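Cobalt-precorrin-5B C(1)-methyltransferase (Archaeoglobus fulgidus, PDB 1SR8) probably methylates C-1 of cobalt-precorrin-5B with S-adenosyl-L-methionine, giving cobalt-precorrin-6A on the anaerobic route to adenosylcobalamin. Local coordinates at residues 201-215 and 231-245. Sequence-based numbering, arbitrary orientation.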
ATOM      1  N   LYS A 201      -8.162 -14.803  -1.400  1.00 26.82           N
ATOM      2  CA  LYS A 201      -8.137 -14.445   0.009  1.00 27.08           C
ATOM      3  C   LYS A 201      -9.263 -15.112   0.797  1.00 26.36           C
ATOM      4  O   LYS A 201      -9.111 -15.376   1.984  1.00 24.89           O
ATOM      5  CB  LYS A 201      -8.184 -12.925   0.183  1.00 26.19           C
ATOM      6  CG  LYS A 201      -7.746 -12.484   1.577  1.00 28.88           C
ATOM      7  CD  LYS A 201      -7.624 -10.976   1.718  1.00 27.46           C
ATOM      8  CE  LYS A 201      -6.460 -10.404   0.922  1.00 27.63           C
ATOM      9  NZ  LYS A 201      -6.316  -8.938   1.169  1.00 29.72           N
ATOM     10  N   LEU A 202     -10.387 -15.387   0.140  1.00 27.01           N
ATOM     11  CA  LEU A 202     -11.501 -16.052   0.814  1.00 27.82           C
ATOM     12  C   LEU A 202     -11.072 -17.480   1.140  1.00 27.74           C
ATOM     13  O   LEU A 202     -11.321 -17.975   2.235  1.00 27.83           O
ATOM     14  CB  LEU A 202     -12.750 -16.072  -0.074  1.00 27.86           C
ATOM     15  CG  LEU A 202     -13.905 -16.973   0.389  1.00 28.24           C
ATOM     16  CD1 LEU A 202     -14.328 -16.613   1.809  1.00 28.76           C
ATOM     17  CD2 LEU A 202     -15.071 -16.821  -0.566  1.00 27.05           C
ATOM     18  N   LYS A 203     -10.416 -18.130   0.181  1.00 27.65           N
ATOM     19  CA  LYS A 203      -9.932 -19.490   0.367  1.00 27.66           C
ATOM     20  C   LYS A 203      -8.876 -19.531   1.458  1.00 27.13           C
ATOM     21  O   LYS A 203      -8.820 -20.480   2.239  1.00 26.92           O
ATOM     22  CB  LYS A 203      -9.339 -20.027  -0.933  1.00 30.99           C
ATOM     23  CG  LYS A 203     -10.346 -20.163  -2.058  1.00 34.26           C
ATOM     24  CD  LYS A 203      -9.686 -20.759  -3.287  1.00 38.94           C
ATOM     25  CE  LYS A 203     -10.675 -20.920  -4.434  1.00 41.67           C
ATOM     26  NZ  LYS A 203     -10.001 -21.481  -5.642  1.00 44.25           N
ATOM     27  N   ILE A 204      -8.033 -18.506   1.507  1.00 25.21           N
ATOM     28  CA  ILE A 204      -6.999 -18.434   2.529  1.00 25.66           C
ATOM     29  C   ILE A 204      -7.666 -18.303   3.895  1.00 26.64           C
ATOM     30  O   ILE A 204      -7.209 -18.880   4.882  1.00 25.72           O
ATOM     31  CB  ILE A 204      -6.075 -17.215   2.315  1.00 25.29           C
ATOM     32  CG1 ILE A 204      -5.292 -17.389   1.007  1.00 27.42           C
ATOM     33  CG2 ILE A 204      -5.127 -17.059   3.500  1.00 23.39           C
ATOM     34  CD1 ILE A 204      -4.368 -16.227   0.659  1.00 28.83           C
ATOM     35  N   ALA A 205      -8.760 -17.545   3.931  1.00 26.91           N
ATOM     36  CA  ALA A 205      -9.504 -17.307   5.163  1.00 26.79           C
ATOM     37  C   ALA A 205     -10.304 -18.528   5.595  1.00 27.19           C
ATOM     38  O   ALA A 205     -10.868 -18.548   6.684  1.00 27.93           O
ATOM     39  CB  ALA A 205     -10.433 -16.116   4.985  1.00 24.80           C
ATOM     40  N   MET A 206     -10.353 -19.542   4.740  1.00 27.50           N
ATOM     41  CA  MET A 206     -11.086 -20.763   5.054  1.00 28.19           C
ATOM     42  C   MET A 206     -10.274 -21.643   5.998  1.00 27.50           C
ATOM     43  O   MET A 206     -10.786 -22.618   6.536  1.00 28.62           O
ATOM     44  CB  MET A 206     -11.397 -21.543   3.775  1.00 28.86           C
ATOM     45  CG  MET A 206     -12.241 -20.781   2.780  1.00 30.82           C
ATOM     46  SD  MET A 206     -14.001 -20.992   2.986  1.00 30.93           S
ATOM     47  CE  MET A 206     -14.425 -21.140   1.333  1.00 29.16           C
ATOM     48  N   GLN A 207      -9.004 -21.307   6.192  1.00 26.35           N
ATOM     49  CA  GLN A 207      -8.151 -22.082   7.087  1.00 25.63           C
ATOM     50  C   GLN A 207      -8.407 -21.678   8.530  1.00 25.22           C
ATOM     51  O   GLN A 207      -7.871 -22.285   9.450  1.00 25.95           O
ATOM     52  CB  GLN A 207      -6.679 -21.830   6.782  1.00 24.68           C
ATOM     53  CG  GLN A 207      -6.241 -22.226   5.408  1.00 26.12           C
ATOM     54  CD  GLN A 207      -4.920 -21.591   5.043  1.00 29.15           C
ATOM     55  OE1 GLN A 207      -4.857 -20.394   4.767  1.00 29.37           O
ATOM     56  NE2 GLN A 207      -3.846 -22.384   5.056  1.00 28.43           N
ATOM     57  N   TYR A 208      -9.220 -20.647   8.723  1.00 24.69           N
ATOM     58  CA  TYR A 208      -9.516 -20.134  10.059  1.00 23.64           C
ATOM     59  C   TYR A 208     -11.002 -20.166  10.326  1.00 23.73           C
ATOM     60  O   TYR A 208     -11.802 -19.850   9.448  1.00 21.55           O
ATOM     61  CB  TYR A 208      -9.010 -18.691  10.180  1.00 22.54           C
ATOM     62  CG  TYR A 208      -7.534 -18.551   9.902  1.00 20.03           C
ATOM     63  CD1 TYR A 208      -6.600 -18.736  10.918  1.00 21.06           C
ATOM     64  CD2 TYR A 208      -7.064 -18.257   8.617  1.00 20.41           C
ATOM     65  CE1 TYR A 208      -5.230 -18.631  10.673  1.00 21.21           C
ATOM     66  CE2 TYR A 208      -5.686 -18.150   8.353  1.00 21.23           C
ATOM     67  CZ  TYR A 208      -4.776 -18.338   9.393  1.00 22.70           C
ATOM     68  OH  TYR A 208      -3.419 -18.230   9.178  1.00 22.16           O
ATOM     69  N   HIS A 209     -11.376 -20.543  11.542  1.00 25.07           N
ATOM     70  CA  HIS A 209     -12.786 -20.603  11.884  1.00 26.09           C
ATOM     71  C   HIS A 209     -13.332 -19.199  12.125  1.00 26.48           C
ATOM     72  O   HIS A 209     -14.401 -18.843  11.625  1.00 25.96           O
ATOM     73  CB  HIS A 209     -13.013 -21.474  13.125  1.00 25.79           C
ATOM     74  CG  HIS A 209     -14.449 -21.563  13.530  1.00 23.98           C
ATOM     75  ND1 HIS A 209     -15.419 -22.089  12.705  1.00 25.01           N
ATOM     76  CD2 HIS A 209     -15.090 -21.128  14.640  1.00 23.89           C
ATOM     77  CE1 HIS A 209     -16.600 -21.970  13.288  1.00 26.46           C
ATOM     78  NE2 HIS A 209     -16.428 -21.389  14.463  1.00 25.65           N
ATOM     79  N   ARG A 210     -12.587 -18.403  12.887  1.00 26.85           N
ATOM     80  CA  ARG A 210     -12.991 -17.039  13.196  1.00 27.60           C
ATOM     81  C   ARG A 210     -12.163 -16.067  12.367  1.00 25.40           C
ATOM     82  O   ARG A 210     -10.941 -16.169  12.319  1.00 24.68           O
ATOM     83  CB  ARG A 210     -12.789 -16.764  14.688  1.00 31.15           C
ATOM     84  CG  ARG A 210     -13.423 -17.819  15.585  1.00 34.12           C
ATOM     85  CD  ARG A 210     -13.338 -17.461  17.069  1.00 39.53           C
ATOM     86  NE  ARG A 210     -13.849 -18.538  17.924  1.00 42.94           N
ATOM     87  CZ  ARG A 210     -13.162 -19.634  18.249  1.00 45.10           C
ATOM     88  NH1 ARG A 210     -11.924 -19.804  17.800  1.00 46.13           N
ATOM     89  NH2 ARG A 210     -13.713 -20.571  19.016  1.00 46.75           N
ATOM     90  N   ILE A 211     -12.829 -15.133  11.701  1.00 24.51           N
ATOM     91  CA  ILE A 211     -12.113 -14.158  10.878  1.00 24.51           C
ATOM     92  C   ILE A 211     -12.690 -12.746  10.957  1.00 24.10           C
ATOM     93  O   ILE A 211     -13.910 -12.562  11.000  1.00 25.86           O
ATOM     94  CB  ILE A 211     -12.093 -14.570   9.371  1.00 22.90           C
ATOM     95  CG1 ILE A 211     -13.530 -14.627   8.819  1.00 22.59           C
ATOM     96  CG2 ILE A 211     -11.364 -15.893   9.204  1.00 21.69           C
ATOM     97  CD1 ILE A 211     -13.643 -14.537   7.292  1.00 19.38           C
ATOM     98  N   ALA A 212     -11.807 -11.754  10.973  1.00 22.79           N
ATOM     99  CA  ALA A 212     -12.241 -10.366  10.991  1.00 24.05           C
ATOM    100  C   ALA A 212     -12.166  -9.830   9.550  1.00 23.93           C
ATOM    101  O   ALA A 212     -11.097  -9.819   8.937  1.00 23.69           O
ATOM    102  CB  ALA A 212     -11.348  -9.543  11.912  1.00 22.40           C
ATOM    103  N   ILE A 213     -13.308  -9.421   9.007  1.00 23.80           N
ATOM    104  CA  ILE A 213     -13.375  -8.869   7.649  1.00 23.98           C
ATOM    105  C   ILE A 213     -13.215  -7.348   7.773  1.00 24.66           C
ATOM    106  O   ILE A 213     -14.148  -6.652   8.186  1.00 24.77           O
ATOM    107  CB  ILE A 213     -14.742  -9.186   6.988  1.00 23.44           C
ATOM    108  CG1 ILE A 213     -15.036 -10.686   7.088  1.00 22.76           C
ATOM    109  CG2 ILE A 213     -14.731  -8.750   5.522  1.00 20.38           C
ATOM    110  CD1 ILE A 213     -16.461 -11.064   6.717  1.00 22.64           C
ATOM    111  N   THR A 214     -12.036  -6.836   7.426  1.00 23.85           N
ATOM    112  CA  THR A 214     -11.769  -5.407   7.547  1.00 23.93           C
ATOM    113  C   THR A 214     -11.689  -4.668   6.212  1.00 24.30           C
ATOM    114  O   THR A 214     -11.444  -5.274   5.173  1.00 24.22           O
ATOM    115  CB  THR A 214     -10.479  -5.172   8.361  1.00 23.12           C
ATOM    116  OG1 THR A 214      -9.322  -5.501   7.577  1.00 22.78           O
ATOM    117  CG2 THR A 214     -10.504  -6.053   9.602  1.00 21.82           C
ATOM    118  N   THR A 215     -11.911  -3.353   6.256  1.00 24.87           N
ATOM    119  CA  THR A 215     -11.900  -2.505   5.060  1.00 25.02           C
ATOM    120  C   THR A 215     -10.523  -2.005   4.608  1.00 25.26           C
ATOM    121  O   THR A 215     -10.323  -1.694   3.431  1.00 26.31           O
ATOM    122  CB  THR A 215     -12.823  -1.273   5.242  1.00 23.95           C
ATOM    123  OG1 THR A 215     -12.474  -0.587   6.448  1.00 24.97           O
ATOM    124  CG2 THR A 215     -14.268  -1.698   5.310  1.00 22.30           C
ATOM    125  N   GLN A 231      -8.951 -14.160  12.877  1.00 23.96           N
ATOM    126  CA  GLN A 231      -7.853 -13.936  11.936  1.00 24.13           C
ATOM    127  C   GLN A 231      -8.216 -12.705  11.092  1.00 23.62           C
ATOM    128  O   GLN A 231      -9.202 -12.711  10.339  1.00 24.09           O
ATOM    129  CB  GLN A 231      -7.640 -15.150  11.037  1.00 23.66           C
ATOM    130  CG  GLN A 231      -6.310 -15.132  10.287  1.00 23.66           C
ATOM    131  CD  GLN A 231      -5.116 -15.070  11.221  1.00 26.51           C
ATOM    132  OE1 GLN A 231      -5.165 -15.588  12.335  1.00 27.80           O
ATOM    133  NE2 GLN A 231      -4.028 -14.452  10.767  1.00 25.53           N
ATOM    134  N   PRO A 232      -7.422 -11.626  11.213  1.00 22.46           N
ATOM    135  CA  PRO A 232      -7.672 -10.389  10.469  1.00 21.93           C
ATOM    136  C   PRO A 232      -7.303 -10.434   8.987  1.00 21.32           C
ATOM    137  O   PRO A 232      -6.181 -10.798   8.614  1.00 21.35           O
ATOM    138  CB  PRO A 232      -6.875  -9.352  11.257  1.00 21.18           C
ATOM    139  CG  PRO A 232      -5.682 -10.131  11.706  1.00 22.07           C
ATOM    140  CD  PRO A 232      -6.254 -11.484  12.107  1.00 22.80           C
ATOM    141  N   PHE A 233      -8.279 -10.057   8.162  1.00 20.61           N
ATOM    142  CA  PHE A 233      -8.152 -10.027   6.709  1.00 21.09           C
ATOM    143  C   PHE A 233      -8.656  -8.701   6.173  1.00 22.90           C
ATOM    144  O   PHE A 233      -9.549  -8.087   6.756  1.00 23.84           O
ATOM    145  CB  PHE A 233      -8.981 -11.152   6.080  1.00 19.70           C
ATOM    146  CG  PHE A 233      -8.386 -12.514   6.269  1.00 21.48           C
ATOM    147  CD1 PHE A 233      -7.315 -12.933   5.479  1.00 20.80           C
ATOM    148  CD2 PHE A 233      -8.850 -13.362   7.273  1.00 21.17           C
ATOM    149  CE1 PHE A 233      -6.716 -14.166   5.688  1.00 21.13           C
ATOM    150  CE2 PHE A 233      -8.251 -14.603   7.490  1.00 21.29           C
ATOM    151  CZ  PHE A 233      -7.187 -15.003   6.700  1.00 21.76           C
ATOM    152  N   VAL A 234      -8.077  -8.255   5.065  1.00 23.71           N
ATOM    153  CA  VAL A 234      -8.513  -7.020   4.446  1.00 22.56           C
ATOM    154  C   VAL A 234      -9.254  -7.399   3.181  1.00 23.01           C
ATOM    155  O   VAL A 234      -8.682  -7.998   2.274  1.00 23.72           O
ATOM    156  CB  VAL A 234      -7.337  -6.114   4.066  1.00 22.71           C
ATOM    157  CG1 VAL A 234      -7.860  -4.902   3.313  1.00 21.63           C
ATOM    158  CG2 VAL A 234      -6.593  -5.677   5.308  1.00 19.80           C
ATOM    159  N   PHE A 235     -10.534  -7.065   3.126  1.00 23.61           N
ATOM    160  CA  PHE A 235     -11.338  -7.373   1.956  1.00 25.44           C
ATOM    161  C   PHE A 235     -11.857  -6.099   1.300  1.00 26.02           C
ATOM    162  O   PHE A 235     -12.610  -6.159   0.325  1.00 26.02           O
ATOM    163  CB  PHE A 235     -12.506  -8.287   2.348  1.00 24.55           C
ATOM    164  CG  PHE A 235     -12.144  -9.743   2.362  1.00 25.43           C
ATOM    165  CD1 PHE A 235     -12.311 -10.522   1.227  1.00 24.24           C
ATOM    166  CD2 PHE A 235     -11.577 -10.322   3.496  1.00 24.88           C
ATOM    167  CE1 PHE A 235     -11.913 -11.863   1.216  1.00 25.40           C
ATOM    168  CE2 PHE A 235     -11.178 -11.655   3.494  1.00 24.73           C
ATOM    169  CZ  PHE A 235     -11.347 -12.426   2.350  1.00 23.95           C
ATOM    170  N   GLY A 236     -11.447  -4.949   1.832  1.00 26.04           N
ATOM    171  CA  GLY A 236     -11.898  -3.686   1.272  1.00 27.69           C
ATOM    172  C   GLY A 236     -13.416  -3.593   1.199  1.00 28.67           C
ATOM    173  O   GLY A 236     -14.111  -3.745   2.206  1.00 29.59           O
ATOM    174  N   VAL A 237     -13.945  -3.348   0.008  1.00 29.06           N
ATOM    175  CA  VAL A 237     -15.385  -3.240  -0.148  1.00 29.77           C
ATOM    176  C   VAL A 237     -15.998  -4.566  -0.576  1.00 29.48           C
ATOM    177  O   VAL A 237     -17.216  -4.675  -0.729  1.00 28.91           O
ATOM    178  CB  VAL A 237     -15.749  -2.158  -1.183  1.00 30.61           C
ATOM    179  CG1 VAL A 237     -15.125  -0.819  -0.770  1.00 29.99           C
ATOM    180  CG2 VAL A 237     -15.274  -2.585  -2.569  1.00 28.82           C
ATOM    181  N   HIS A 238     -15.144  -5.574  -0.745  1.00 30.01           N
ATOM    182  CA  HIS A 238     -15.573  -6.908  -1.171  1.00 32.30           C
ATOM    183  C   HIS A 238     -15.977  -7.761   0.031  1.00 33.42           C
ATOM    184  O   HIS A 238     -15.525  -8.896   0.178  1.00 33.72           O
ATOM    185  CB  HIS A 238     -14.429  -7.583  -1.928  1.00 32.11           C
ATOM    186  CG  HIS A 238     -13.772  -6.692  -2.938  1.00 33.75           C
ATOM    187  ND1 HIS A 238     -14.365  -6.361  -4.137  1.00 33.64           N
ATOM    188  CD2 HIS A 238     -12.592  -6.027  -2.907  1.00 32.90           C
ATOM    189  CE1 HIS A 238     -13.580  -5.529  -4.799  1.00 33.75           C
ATOM    190  NE2 HIS A 238     -12.499  -5.310  -4.074  1.00 34.41           N
ATOM    191  N   ILE A 239     -16.832  -7.192   0.879  1.00 33.73           N
ATOM    192  CA  ILE A 239     -17.319  -7.843   2.094  1.00 33.18           C
ATOM    193  C   ILE A 239     -18.280  -8.993   1.824  1.00 33.59           C
ATOM    194  O   ILE A 239     -18.227 -10.021   2.504  1.00 33.52           O
ATOM    195  CB  ILE A 239     -18.023  -6.819   3.016  1.00 32.55           C
ATOM    196  CG1 ILE A 239     -16.984  -5.862   3.606  1.00 33.02           C
ATOM    197  CG2 ILE A 239     -18.776  -7.532   4.128  1.00 31.66           C
ATOM    198  CD1 ILE A 239     -17.568  -4.750   4.461  1.00 33.87           C
ATOM    199  N   ASP A 240     -19.156  -8.813   0.839  1.00 33.50           N
ATOM    200  CA  ASP A 240     -20.137  -9.835   0.481  1.00 33.72           C
ATOM    201  C   ASP A 240     -19.443 -11.161   0.203  1.00 32.78           C
ATOM    202  O   ASP A 240     -19.900 -12.223   0.635  1.00 31.50           O
ATOM    203  CB  ASP A 240     -20.943  -9.408  -0.751  1.00 35.50           C
ATOM    204  CG  ASP A 240     -21.799  -8.174  -0.496  1.00 38.19           C
ATOM    205  OD1 ASP A 240     -22.548  -8.157   0.508  1.00 38.18           O
ATOM    206  OD2 ASP A 240     -21.727  -7.224  -1.310  1.00 42.29           O
ATOM    207  N   GLU A 241     -18.336 -11.095  -0.525  1.00 31.09           N
ATOM    208  CA  GLU A 241     -17.583 -12.293  -0.836  1.00 32.42           C
ATOM    209  C   GLU A 241     -17.029 -12.941   0.430  1.00 30.47           C
ATOM    210  O   GLU A 241     -17.122 -14.155   0.615  1.00 30.09           O
ATOM    211  CB  GLU A 241     -16.446 -11.954  -1.797  1.00 36.10           C
ATOM    212  CG  GLU A 241     -16.927 -11.810  -3.211  1.00 41.65           C
ATOM    213  CD  GLU A 241     -17.735 -13.023  -3.634  1.00 47.03           C
ATOM    214  OE1 GLU A 241     -17.163 -14.142  -3.636  1.00 48.18           O
ATOM    215  OE2 GLU A 241     -18.939 -12.859  -3.946  1.00 49.71           O
ATOM    216  N   ALA A 242     -16.446 -12.124   1.295  1.00 28.48           N
ATOM    217  CA  ALA A 242     -15.885 -12.621   2.531  1.00 27.85           C
ATOM    218  C   ALA A 242     -16.974 -13.285   3.369  1.00 28.10           C
ATOM    219  O   ALA A 242     -16.714 -14.252   4.088  1.00 25.73           O
ATOM    220  CB  ALA A 242     -15.246 -11.475   3.301  1.00 28.88           C
ATOM    221  N   LEU A 243     -18.198 -12.770   3.269  1.00 28.00           N
ATOM    222  CA  LEU A 243     -19.313 -13.316   4.037  1.00 29.35           C
ATOM    223  C   LEU A 243     -19.713 -14.741   3.639  1.00 30.60           C
ATOM    224  O   LEU A 243     -20.558 -15.354   4.295  1.00 30.73           O
ATOM    225  CB  LEU A 243     -20.522 -12.382   3.948  1.00 28.38           C
ATOM    226  CG  LEU A 243     -20.368 -11.078   4.738  1.00 29.31           C
ATOM    227  CD1 LEU A 243     -21.595 -10.196   4.542  1.00 28.38           C
ATOM    228  CD2 LEU A 243     -20.173 -11.397   6.219  1.00 30.20           C
ATOM    229  N   LYS A 244     -19.108 -15.265   2.574  1.00 30.51           N
ATOM    230  CA  LYS A 244     -19.393 -16.629   2.128  1.00 29.96           C
ATOM    231  C   LYS A 244     -18.641 -17.591   3.040  1.00 29.91           C
ATOM    232  O   LYS A 244     -18.860 -18.798   3.001  1.00 30.13           O
ATOM    233  CB  LYS A 244     -18.930 -16.853   0.688  1.00 30.57           C
ATOM    234  CG  LYS A 244     -19.672 -16.063  -0.376  1.00 31.14           C
ATOM    235  CD  LYS A 244     -19.078 -16.381  -1.747  1.00 34.59           C
ATOM    236  CE  LYS A 244     -19.827 -15.702  -2.895  1.00 36.66           C
ATOM    237  NZ  LYS A 244     -19.292 -16.120  -4.240  1.00 36.51           N
ATOM    238  N   HIS A 245     -17.735 -17.050   3.846  1.00 28.80           N
ATOM    239  CA  HIS A 245     -16.968 -17.865   4.781  1.00 29.53           C
ATOM    240  C   HIS A 245     -17.989 -18.532   5.702  1.00 28.92           C
ATOM    241  O   HIS A 245     -18.940 -17.891   6.156  1.00 28.53           O
ATOM    242  CB  HIS A 245     -16.004 -16.976   5.575  1.00 29.06           C
ATOM    243  CG  HIS A 245     -15.071 -17.730   6.469  1.00 29.95           C
ATOM    244  ND1 HIS A 245     -15.447 -18.208   7.706  1.00 30.56           N
ATOM    245  CD2 HIS A 245     -13.767 -18.068   6.315  1.00 30.52           C
ATOM    246  CE1 HIS A 245     -14.414 -18.805   8.277  1.00 31.04           C
ATOM    247  NE2 HIS A 245     -13.382 -18.733   7.453  1.00 30.37           N
TER
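Phe233 O takes two hydrogen bonds from one residue: Thr214 OG1 at 2.7 Å, standing above the carbonyl plane, and the backbone Thr214 N as the regular strand bond. The hydroxyl reaches it because chi1 of 74° tucks OG1 in between the two main-chain arms of Thr214. This double grip belongs to a beta-alpha-beta unit in which strand 231-234, at the border of a four-stranded parallel sheet, runs beside strand 210-214, the axes of these short segments 29° apart; helix 217-226 makes the connection. Parallel pairing is evident from Ala212, whose N donates to Gln231 O while its O accepts from Phe233 N.

Helix 195-204 and the turn after it pack on the sheet face carrying Ile211 and Phe233. Ala205 CB sits over one face of the Phe233 ring, 3.9 Å from its centroid, and Tyr208 CD2 meets that ring's edge. The Phe235 ring lies between Lys201 CD on one face and Ala242 CB on the other. Beyond it, Lys201 NZ bonds to Val234 O (2.8 Å), in the carbonyl plane, and forms salt bridges with Glu191 and Glu7. Gln231 CG stands over the centre of the Tyr208 ring, its amide stacked 21° from the ring plane. At the far end, His245 NE2 points between Ala205 O (2.6 Å) and Tyr208 O (2.8 Å), both bonds weak and well off straight, while Ile211 CD1 rests on the imidazole face.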